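Local atomic coordinates of thioredoxin reductase (Streptomyces clavuligerus, PDB entry 4NTD), a protein that is an FAD-binding flavoenzyme that forms disulfide bonds in natural products, probably that of holomycin. Residues T226-V231 and G239-E244. Residues are numbered along the deposited sequence; the frame is centred on the assembly and turned at random.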
loop_
_atom_site.group_PDB
_atom_site.type_symbol
_atom_site.label_atom_id
_atom_site.label_comp_id
_atom_site.label_asym_id
_atom_site.label_seq_id
_atom_site.Cartn_x
_atom_site.Cartn_y
_atom_site.Cartn_z
ATOM N N THR A 226 31.946 -7.178 -25.055
ATOM C CA THR A 226 30.616 -6.861 -25.559
ATOM C C THR A 226 29.772 -8.139 -25.597
ATOM O O THR A 226 30.180 -9.141 -26.175
ATOM C CB THR A 226 30.690 -6.239 -26.970
ATOM O OG1 THR A 226 31.534 -5.081 -26.938
ATOM C CG2 THR A 226 29.306 -5.842 -27.477
ATOM N N VAL A 227 28.610 -8.095 -24.953
ATOM C CA VAL A 227 27.649 -9.192 -24.969
ATOM C C VAL A 227 26.970 -9.223 -26.339
ATOM O O VAL A 227 26.403 -8.218 -26.771
ATOM C CB VAL A 227 26.587 -9.022 -23.859
ATOM C CG1 VAL A 227 25.509 -10.094 -23.965
ATOM C CG2 VAL A 227 27.242 -9.053 -22.483
ATOM N N LYS A 228 27.034 -10.377 -27.006
ATOM C CA LYS A 228 26.475 -10.533 -28.347
ATOM C C LYS A 228 25.016 -10.993 -28.310
ATOM O O LYS A 228 24.176 -10.442 -29.019
ATOM C CB LYS A 228 27.320 -11.523 -29.156
ATOM C CG LYS A 228 26.921 -11.634 -30.621
ATOM C CD LYS A 228 27.746 -12.679 -31.355
ATOM C CE LYS A 228 27.082 -13.075 -32.666
ATOM N NZ LYS A 228 28.001 -13.826 -33.567
ATOM N N ARG A 229 24.736 -12.012 -27.501
ATOM C CA ARG A 229 23.402 -12.611 -27.442
ATOM C C ARG A 229 23.215 -13.437 -26.176
ATOM O O ARG A 229 24.189 -13.835 -25.532
ATOM C CB ARG A 229 23.157 -13.517 -28.662
ATOM C CG ARG A 229 23.908 -14.848 -28.628
ATOM C CD ARG A 229 23.585 -15.737 -29.823
ATOM N NE ARG A 229 24.488 -16.884 -29.902
ATOM C CZ ARG A 229 24.113 -18.154 -29.767
ATOM N NH1 ARG A 229 22.840 -18.462 -29.559
ATOM N NH2 ARG A 229 25.018 -19.121 -29.851
ATOM N N LEU A 230 21.956 -13.698 -25.839
ATOM C CA LEU A 230 21.623 -14.693 -24.837
ATOM C C LEU A 230 21.518 -16.017 -25.586
ATOM O O LEU A 230 20.954 -16.068 -26.681
ATOM C CB LEU A 230 20.291 -14.372 -24.161
ATOM C CG LEU A 230 20.184 -13.026 -23.445
ATOM C CD1 LEU A 230 18.827 -12.910 -22.769
ATOM C CD2 LEU A 230 21.307 -12.840 -22.435
ATOM N N VAL A 231 22.079 -17.076 -25.011
ATOM C CA VAL A 231 22.028 -18.403 -25.620
ATOM C C VAL A 231 20.843 -19.172 -25.048
ATOM O O VAL A 231 20.775 -19.410 -23.841
ATOM C CB VAL A 231 23.331 -19.192 -25.376
ATOM C CG1 VAL A 231 23.281 -20.544 -26.078
ATOM C CG2 VAL A 231 24.532 -18.389 -25.858
ATOM N N GLY A 239 23.071 -19.440 -21.265
ATOM C CA GLY A 239 24.189 -18.554 -20.976
ATOM C C GLY A 239 24.235 -17.288 -21.803
ATOM O O GLY A 239 23.247 -16.897 -22.431
ATOM N N VAL A 240 25.404 -16.656 -21.785
ATOM C CA VAL A 240 25.643 -15.383 -22.447
ATOM C C VAL A 240 26.848 -15.544 -23.366
ATOM O O VAL A 240 27.890 -16.038 -22.936
ATOM C CB VAL A 240 25.931 -14.276 -21.408
ATOM C CG1 VAL A 240 26.214 -12.942 -22.085
ATOM C CG2 VAL A 240 24.762 -14.143 -20.439
ATOM N N GLU A 241 26.699 -15.142 -24.626
ATOM C CA GLU A 241 27.797 -15.190 -25.590
ATOM C C GLU A 241 28.394 -13.798 -25.767
ATOM O O GLU A 241 27.663 -12.811 -25.874
ATOM C CB GLU A 241 27.318 -15.731 -26.939
ATOM C CG GLU A 241 28.429 -15.865 -27.974
ATOM C CD GLU A 241 27.998 -16.592 -29.236
ATOM O OE1 GLU A 241 27.054 -17.405 -29.176
ATOM O OE2 GLU A 241 28.616 -16.354 -30.296
ATOM N N LEU A 242 29.724 -13.734 -25.802
ATOM C CA LEU A 242 30.452 -12.472 -25.944
ATOM C C LEU A 242 30.917 -12.259 -27.387
ATOM O O LEU A 242 30.868 -13.181 -28.202
ATOM C CB LEU A 242 31.649 -12.451 -24.990
ATOM C CG LEU A 242 31.317 -12.674 -23.510
ATOM C CD1 LEU A 242 32.587 -12.860 -22.695
ATOM C CD2 LEU A 242 30.489 -11.522 -22.961
ATOM N N ALA A 243 31.376 -11.040 -27.681
ATOM C CA ALA A 243 31.689 -10.585 -29.056
ATOM C C ALA A 243 32.497 -11.549 -29.924
ATOM O O ALA A 243 32.201 -11.702 -31.111
ATOM C CB ALA A 243 32.374 -9.224 -29.019
ATOM N N GLU A 244 33.509 -12.188 -29.348
ATOM C CA GLU A 244 34.378 -13.079 -30.122
ATOM C C GLU A 244 34.169 -14.549 -29.742
ATOM O O GLU A 244 35.125 -15.316 -29.614
ATOM C CB GLU A 244 35.843 -12.655 -29.965
ATOM C CG GLU A 244 36.113 -11.200 -30.343
ATOM C CD GLU A 244 35.761 -10.876 -31.786
ATOM O OE1 GLU A 244 35.933 -11.750 -32.662
ATOM O OE2 GLU A 244 35.316 -9.737 -32.048
#
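Arg229 and Glu241 start toward each other with contrasting first torsions: CG of Glu241 lies anti to its backbone N (chi1 -177°), whereas CG of Arg229 sits between its own N and carbonyl carbon (chi1 74°), the chain then running extended to NE. In the conformer given, Arg229 NE lies 2.7 Å from Glu241 OE1 in a salt bridge, and NH2 adds a weak bond to the same oxygen. The guanidinium and carboxylate planes stand 75° apart, and NE meets OE1 from above the carboxylate plane. Val231 CG2 lies 3.9 Å above the guanidinium plane, over its centre. The extended Lys228 chain lies alongside Glu241 and points the same way, its NZ, in the conformer given, 4.2 Å from Glu241 OE2, beyond salt-bridge range.

A classic beta bulge explains why two basic residues face one acid. Glu241 O accepts Lys228 N at 2.8 Å and, weakly, Arg229 N at 3.4 Å, while Glu241 N donates to Arg229 O at 3.0 Å, nearly straight. Strands 227-233 and 236-242 form this antiparallel hairpin, away from the FAD and glutathione sites, and Val240 bonds on to Val248 of a third strand. The opposite face is apolar: Val240 CG1 presses on Val227 CG1 at 3.5 Å, tighter than usual for carbons, and both valines touch Phe201 of strand 198-201, placing the hairpin against the neighbouring parallel sheet.

An alanine at Glu241 would probably leave the Arg229 guanidinium without this carboxylate mate and freer to turn, and Lys228 would lose the nearby Glu241 charge. The chemistry thus implies a two-faced ribbon, with hydrocarbon turned toward the protein and a carboxylate that would probably offset the Arg229 charge directly and the Lys228 charge only at longer range.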